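PDB 2QEE: BH0493 protein from Bacillus halodurans C-125, which binds zinc and is probably a metal-dependent hydrolase of the amidohydrolase superfamily, with a substrate that remains unassigned. Local coordinates for residues R88-E93 / G97-L102; F209-I214 / L247-K252. All coordinates share one frame; numbering follows the deposited sequence.

Both contacts are built from buried residues, yet they lie on opposite sides of the chain's centre, with nearest atoms about 30 Å apart, and share no helix or strand. Interaction 1 is local: the 88-93 loop meets the early turns of the helix it leads into, combining one backbone hydrogen bond of that helix with a proline-leucine contact, close to a second subunit. Interaction 2 joins two separate helices, 200-217 and 237-253, and is made by side chains alone, almost entirely apolar, with a single valine at its focus. The first has buried charges nearby and lies nearer the metal region; the second is helix packing away from the annotated sites.

Interaction 1 of 2, residues R88-E93 / G97-L102; sequences RSPVSE and GVLTCL
P90 meets L99 through one carbon pair, the ring atom CG of P90 lying 3.8 Å from CD1 of L99. The two side chains cross at about a right angle, and CD1, the end of a leucine branch, is the methyl that touches the ring. L99 gets there because its CG sits beside the backbone N (chi1 -54°) and the branch then runs out extended. The other link is backbone: N of G97 donates to O of E93 at 2.8 Å, with an N-H...O angle of 155°. This i to i+4 bond belongs to the first turns of helix 93-104, and G97 brings no side chain against it.

Behind these contacts stands the turn that delivers them. P90, its phi fixed by the ring, is the centre of an inverse gamma turn closed by a weak bond from N of V91 to O of S89. S92 is the N-cap, its short hydroxyl side chain bonding N of C95 and also E56. E93, at the start of the helix, has its buried carboxylate held in a fixed orientation by a salt bridge to R96 and a hydrogen bond to H370.

F85 of helix 73-86 touches both P90 and L99, while W391 of the second subunit packs on P90; helix 93-104 itself is flanked by helix 44-48 at V98 and L102 and by helix 363-388 at E93, T100 and C101.

Interaction 2 of 2, residues F209-I214 / L247-K252; sequences FLTDWI and LPVAEK
V249 sets its CG1 methyl against the end of I214, with CG1 of V249 only 3.5 Å from CD1 of I214, tighter than usual for two carbons. The two terminal methyls meet nearly head-on, their arms running in opposing directions, which fits the short separation. In V249, CG1 is anti to the backbone N (chi1 169°), which directs that branch at the side chains of helix 200-217. I214 answers with its longer arm: CG1 lies beside the backbone N and CD1 extends beyond it (chi2 167°), reaching the valine. The same valine methyl lies 4.3 Å from CB of L210 and, at the partly exposed side of the contact, 4.3 Å from OG1 of T211.

V249 thus points at the patch formed by K207, L210, T211 and I214, a spacing that resembles the rim of a knobs-into-holes socket, although the valine rests against it and is not deeply inserted. A beta-branched valine suits this position, being compact and stiff. T211 can line a greasy contact because its hydroxyl is already bonded to O of K207, one turn back.

The axes of the two segments approach to 10.6 Å with N-to-C directions 35° apart, so the helices run broadly parallel. That is what consecutive beta-alpha units produce: helix 200-217 leads into strand 222-226, and helix 237-253 then crosses over to strand 257-264, parallel to it. The layout is consistent with neighbouring outer helices of the barrel expected in an amidohydrolase.

Beyond the valine, L210 also packs on L173 of a nearby loop, and I214 on H253 at the end of helix 237-253.

Interaction 1 of 2, residues R88-E93 / G97-L102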
loop_
_atom_site.group_PDB
_atom_site.type_symbol
_atom_site.label_atom_id
_atom_site.label_comp_id
_atom_site.label_asym_id
_atom_site.label_seq_id
_atom_site.Cartn_x
_atom_site.Cartn_y
_atom_site.Cartn_z
ATOM N N ARG C 88 27.670 6.317 -9.877
ATOM C CA ARG C 88 26.809 6.291 -8.693
ATOM C C ARG C 88 26.930 4.901 -8.046
ATOM O O ARG C 88 27.315 3.932 -8.714
ATOM C CB ARG C 88 25.329 6.608 -9.016
ATOM C CG ARG C 88 25.065 7.962 -9.644
ATOM C CD ARG C 88 25.221 7.837 -11.183
ATOM N NE ARG C 88 25.401 9.153 -11.848
ATOM C CZ ARG C 88 25.606 9.254 -13.175
ATOM N NH1 ARG C 88 25.695 8.148 -13.911
ATOM N NH2 ARG C 88 25.741 10.460 -13.748
ATOM N N SER C 89 26.647 4.801 -6.747
ATOM C CA SER C 89 26.744 3.464 -6.114
ATOM C C SER C 89 25.638 2.564 -6.636
ATOM O O SER C 89 24.522 3.036 -6.814
ATOM C CB SER C 89 26.680 3.561 -4.571
ATOM O OG SER C 89 27.834 4.272 -4.098
ATOM N N PRO C 90 25.934 1.264 -6.916
ATOM C CA PRO C 90 24.989 0.328 -7.484
ATOM C C PRO C 90 23.989 -0.168 -6.427
ATOM O O PRO C 90 23.893 -1.381 -6.214
ATOM C CB PRO C 90 25.865 -0.827 -7.956
ATOM C CG PRO C 90 27.080 -0.826 -7.118
ATOM C CD PRO C 90 27.291 0.669 -6.812
ATOM N N VAL C 91 23.211 0.772 -5.877
ATOM C CA VAL C 91 22.263 0.424 -4.776
ATOM C C VAL C 91 20.903 -0.102 -5.193
ATOM O O VAL C 91 20.187 -0.676 -4.317
ATOM C CB VAL C 91 22.024 1.590 -3.790
ATOM C CG1 VAL C 91 23.357 1.895 -2.938
ATOM C CG2 VAL C 91 21.553 2.846 -4.545
ATOM N N SER C 92 20.478 0.126 -6.435
ATOM C CA SER C 92 19.172 -0.432 -6.880
ATOM C C SER C 92 19.157 -1.952 -6.789
ATOM O O SER C 92 20.217 -2.602 -6.772
ATOM C CB SER C 92 18.797 -0.006 -8.298
ATOM O OG SER C 92 19.557 -0.772 -9.227
ATOM N N GLU C 93 17.935 -2.518 -6.760
ATOM C CA GLU C 93 17.830 -3.966 -6.679
ATOM C C GLU C 93 18.512 -4.704 -7.855
ATOM O O GLU C 93 19.212 -5.717 -7.643
ATOM C CB GLU C 93 16.360 -4.371 -6.579
ATOM C CG GLU C 93 16.044 -5.845 -6.614
ATOM C CD GLU C 93 16.702 -6.715 -5.503
ATOM O OE1 GLU C 93 17.283 -6.211 -4.530
ATOM O OE2 GLU C 93 16.645 -7.946 -5.705
ATOM N N GLY C 97 21.731 -7.030 -7.643
ATOM C CA GLY C 97 21.658 -8.389 -8.178
ATOM C C GLY C 97 22.878 -8.787 -9.018
ATOM O O GLY C 97 23.391 -9.893 -8.857
ATOM N N VAL C 98 23.336 -7.902 -9.914
ATOM C CA VAL C 98 24.564 -8.202 -10.689
ATOM C C VAL C 98 25.714 -8.549 -9.753
ATOM O O VAL C 98 26.425 -9.546 -9.973
ATOM C CB VAL C 98 24.929 -7.046 -11.657
ATOM C CG1 VAL C 98 26.278 -7.303 -12.416
ATOM C CG2 VAL C 98 23.796 -6.827 -12.700
ATOM N N LEU C 99 25.875 -7.798 -8.664
ATOM C CA LEU C 99 26.969 -8.063 -7.732
ATOM C C LEU C 99 26.763 -9.391 -7.021
ATOM O O LEU C 99 27.752 -10.130 -6.835
ATOM C CB LEU C 99 27.052 -6.928 -6.703
ATOM C CG LEU C 99 27.160 -5.523 -7.349
ATOM C CD1 LEU C 99 27.323 -4.484 -6.244
ATOM C CD2 LEU C 99 28.417 -5.527 -8.240
ATOM N N THR C 100 25.518 -9.691 -6.579
ATOM C CA THR C 100 25.278 -11.011 -5.955
ATOM C C THR C 100 25.700 -12.167 -6.869
ATOM O O THR C 100 26.298 -13.139 -6.421
ATOM C CB THR C 100 23.804 -11.099 -5.513
ATOM O OG1 THR C 100 23.617 -10.096 -4.492
ATOM C CG2 THR C 100 23.438 -12.533 -4.964
ATOM N N CYS C 101 25.411 -12.035 -8.165
ATOM C CA CYS C 101 25.802 -13.047 -9.158
ATOM C C CYS C 101 27.315 -13.200 -9.224
ATOM O O CYS C 101 27.827 -14.351 -9.157
ATOM C CB CYS C 101 25.284 -12.654 -10.531
ATOM S SG CYS C 101 23.474 -12.735 -10.673
ATOM N N LEU C 102 28.031 -12.086 -9.395
ATOM C CA LEU C 102 29.498 -12.152 -9.483
ATOM C C LEU C 102 30.086 -12.830 -8.248
ATOM O O LEU C 102 30.931 -13.725 -8.347
ATOM C CB LEU C 102 30.079 -10.738 -9.640
ATOM C CG LEU C 102 29.712 -10.030 -10.939
ATOM C CD1 LEU C 102 30.179 -8.629 -10.785
ATOM C CD2 LEU C 102 30.487 -10.756 -12.109
#

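Interaction 2 of 2, residues F209-I214 / L247-K252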
loop_
_atom_site.group_PDB
_atom_site.type_symbol
_atom_site.label_atom_id
_atom_site.label_comp_id
_atom_site.label_asym_id
_atom_site.label_seq_id
_atom_site.Cartn_x
_atom_site.Cartn_y
_atom_site.Cartn_z
ATOM N N PHE C 209 -4.621 -26.234 -32.829
ATOM C CA PHE C 209 -3.351 -25.568 -32.681
ATOM C C PHE C 209 -2.860 -25.799 -31.218
ATOM O O PHE C 209 -1.722 -26.241 -30.979
ATOM C CB PHE C 209 -3.464 -24.069 -33.016
ATOM C CG PHE C 209 -2.209 -23.299 -32.742
ATOM C CD1 PHE C 209 -1.169 -23.299 -33.645
ATOM C CD2 PHE C 209 -2.054 -22.575 -31.534
ATOM C CE1 PHE C 209 0.020 -22.614 -33.414
ATOM C CE2 PHE C 209 -0.863 -21.858 -31.275
ATOM C CZ PHE C 209 0.198 -21.888 -32.213
ATOM N N LEU C 210 -3.730 -25.510 -30.253
ATOM C CA LEU C 210 -3.334 -25.717 -28.849
ATOM C C LEU C 210 -2.967 -27.190 -28.570
ATOM O O LEU C 210 -1.910 -27.462 -27.954
ATOM C CB LEU C 210 -4.434 -25.262 -27.907
ATOM C CG LEU C 210 -4.735 -23.765 -27.993
ATOM C CD1 LEU C 210 -6.014 -23.473 -27.161
ATOM C CD2 LEU C 210 -3.540 -22.878 -27.591
ATOM N N THR C 211 -3.804 -28.122 -29.049
ATOM C CA THR C 211 -3.601 -29.526 -28.744
ATOM C C THR C 211 -2.274 -30.018 -29.346
ATOM O O THR C 211 -1.557 -30.843 -28.738
ATOM C CB THR C 211 -4.791 -30.383 -29.279
ATOM O OG1 THR C 211 -5.983 -29.978 -28.592
ATOM C CG2 THR C 211 -4.533 -31.868 -29.000
ATOM N N ASP C 212 -1.935 -29.529 -30.541
ATOM C CA ASP C 212 -0.704 -29.952 -31.214
ATOM C C ASP C 212 0.497 -29.476 -30.441
ATOM O O ASP C 212 1.508 -30.180 -30.328
ATOM C CB ASP C 212 -0.588 -29.378 -32.651
ATOM C CG ASP C 212 -1.485 -30.106 -33.681
ATOM O OD1 ASP C 212 -2.082 -31.152 -33.362
ATOM O OD2 ASP C 212 -1.601 -29.596 -34.812
ATOM N N TRP C 213 0.410 -28.275 -29.868
ATOM C CA TRP C 213 1.575 -27.770 -29.125
ATOM C C TRP C 213 1.664 -28.385 -27.721
ATOM O O TRP C 213 2.753 -28.615 -27.231
ATOM C CB TRP C 213 1.556 -26.242 -29.085
ATOM C CG TRP C 213 2.137 -25.759 -30.360
ATOM C CD1 TRP C 213 1.461 -25.232 -31.432
ATOM C CD2 TRP C 213 3.509 -25.848 -30.740
ATOM N NE1 TRP C 213 2.363 -24.962 -32.454
ATOM C CE2 TRP C 213 3.622 -25.336 -32.045
ATOM C CE3 TRP C 213 4.661 -26.316 -30.099
ATOM C CZ2 TRP C 213 4.855 -25.255 -32.707
ATOM C CZ3 TRP C 213 5.883 -26.231 -30.750
ATOM C CH2 TRP C 213 5.972 -25.703 -32.044
ATOM N N ILE C 214 0.527 -28.694 -27.140
ATOM C CA ILE C 214 0.470 -29.432 -25.877
ATOM C C ILE C 214 1.142 -30.779 -26.059
ATOM O O ILE C 214 1.988 -31.145 -25.274
ATOM C CB ILE C 214 -0.964 -29.595 -25.369
ATOM C CG1 ILE C 214 -1.498 -28.240 -24.810
ATOM C CG2 ILE C 214 -1.013 -30.702 -24.243
ATOM C CD1 ILE C 214 -2.962 -28.214 -24.583
ATOM N N LEU C 247 -10.062 -22.615 -22.465
ATOM C CA LEU C 247 -10.575 -23.174 -21.202
ATOM C C LEU C 247 -10.998 -24.632 -21.410
ATOM O O LEU C 247 -10.584 -25.504 -20.629
ATOM C CB LEU C 247 -11.714 -22.324 -20.636
ATOM C CG LEU C 247 -11.244 -20.959 -20.079
ATOM C CD1 LEU C 247 -12.424 -20.155 -19.582
ATOM C CD2 LEU C 247 -10.187 -21.143 -18.970
ATOM N N PRO C 248 -11.784 -24.919 -22.497
ATOM C CA PRO C 248 -12.123 -26.361 -22.707
ATOM C C PRO C 248 -10.901 -27.277 -22.887
ATOM O O PRO C 248 -10.862 -28.355 -22.288
ATOM C CB PRO C 248 -12.941 -26.357 -24.009
ATOM C CG PRO C 248 -13.455 -24.934 -24.151
ATOM C CD PRO C 248 -12.424 -24.044 -23.507
ATOM N N VAL C 249 -9.916 -26.860 -23.683
ATOM C CA VAL C 249 -8.674 -27.628 -23.870
ATOM C C VAL C 249 -7.916 -27.834 -22.554
ATOM O O VAL C 249 -7.454 -28.949 -22.214
ATOM C CB VAL C 249 -7.765 -27.040 -24.983
ATOM C CG1 VAL C 249 -6.382 -27.665 -24.991
ATOM C CG2 VAL C 249 -8.417 -27.206 -26.357
ATOM N N ALA C 250 -7.814 -26.745 -21.783
ATOM C CA ALA C 250 -7.151 -26.819 -20.475
ATOM C C ALA C 250 -7.825 -27.819 -19.548
ATOM O O ALA C 250 -7.121 -28.561 -18.828
ATOM C CB ALA C 250 -7.134 -25.401 -19.812
ATOM N N GLU C 251 -9.163 -27.798 -19.535
ATOM C CA GLU C 251 -9.936 -28.680 -18.664
ATOM C C GLU C 251 -9.688 -30.123 -19.091
ATOM O O GLU C 251 -9.364 -30.977 -18.289
ATOM C CB GLU C 251 -11.436 -28.379 -18.693
ATOM C CG GLU C 251 -12.180 -29.225 -17.671
ATOM C CD GLU C 251 -13.654 -29.052 -17.682
ATOM O OE1 GLU C 251 -14.158 -28.148 -18.358
ATOM O OE2 GLU C 251 -14.326 -29.838 -16.973
ATOM N N LYS C 252 -9.810 -30.359 -20.383
ATOM C CA LYS C 252 -9.631 -31.704 -20.924
ATOM C C LYS C 252 -8.259 -32.290 -20.583
ATOM O O LYS C 252 -8.156 -33.464 -20.187
ATOM C CB LYS C 252 -9.840 -31.653 -22.425
ATOM C CG LYS C 252 -9.606 -32.979 -23.102
ATOM C CD LYS C 252 -10.132 -32.929 -24.494
ATOM C CE LYS C 252 -10.123 -34.325 -25.094
ATOM N NZ LYS C 252 -10.772 -34.280 -26.425
#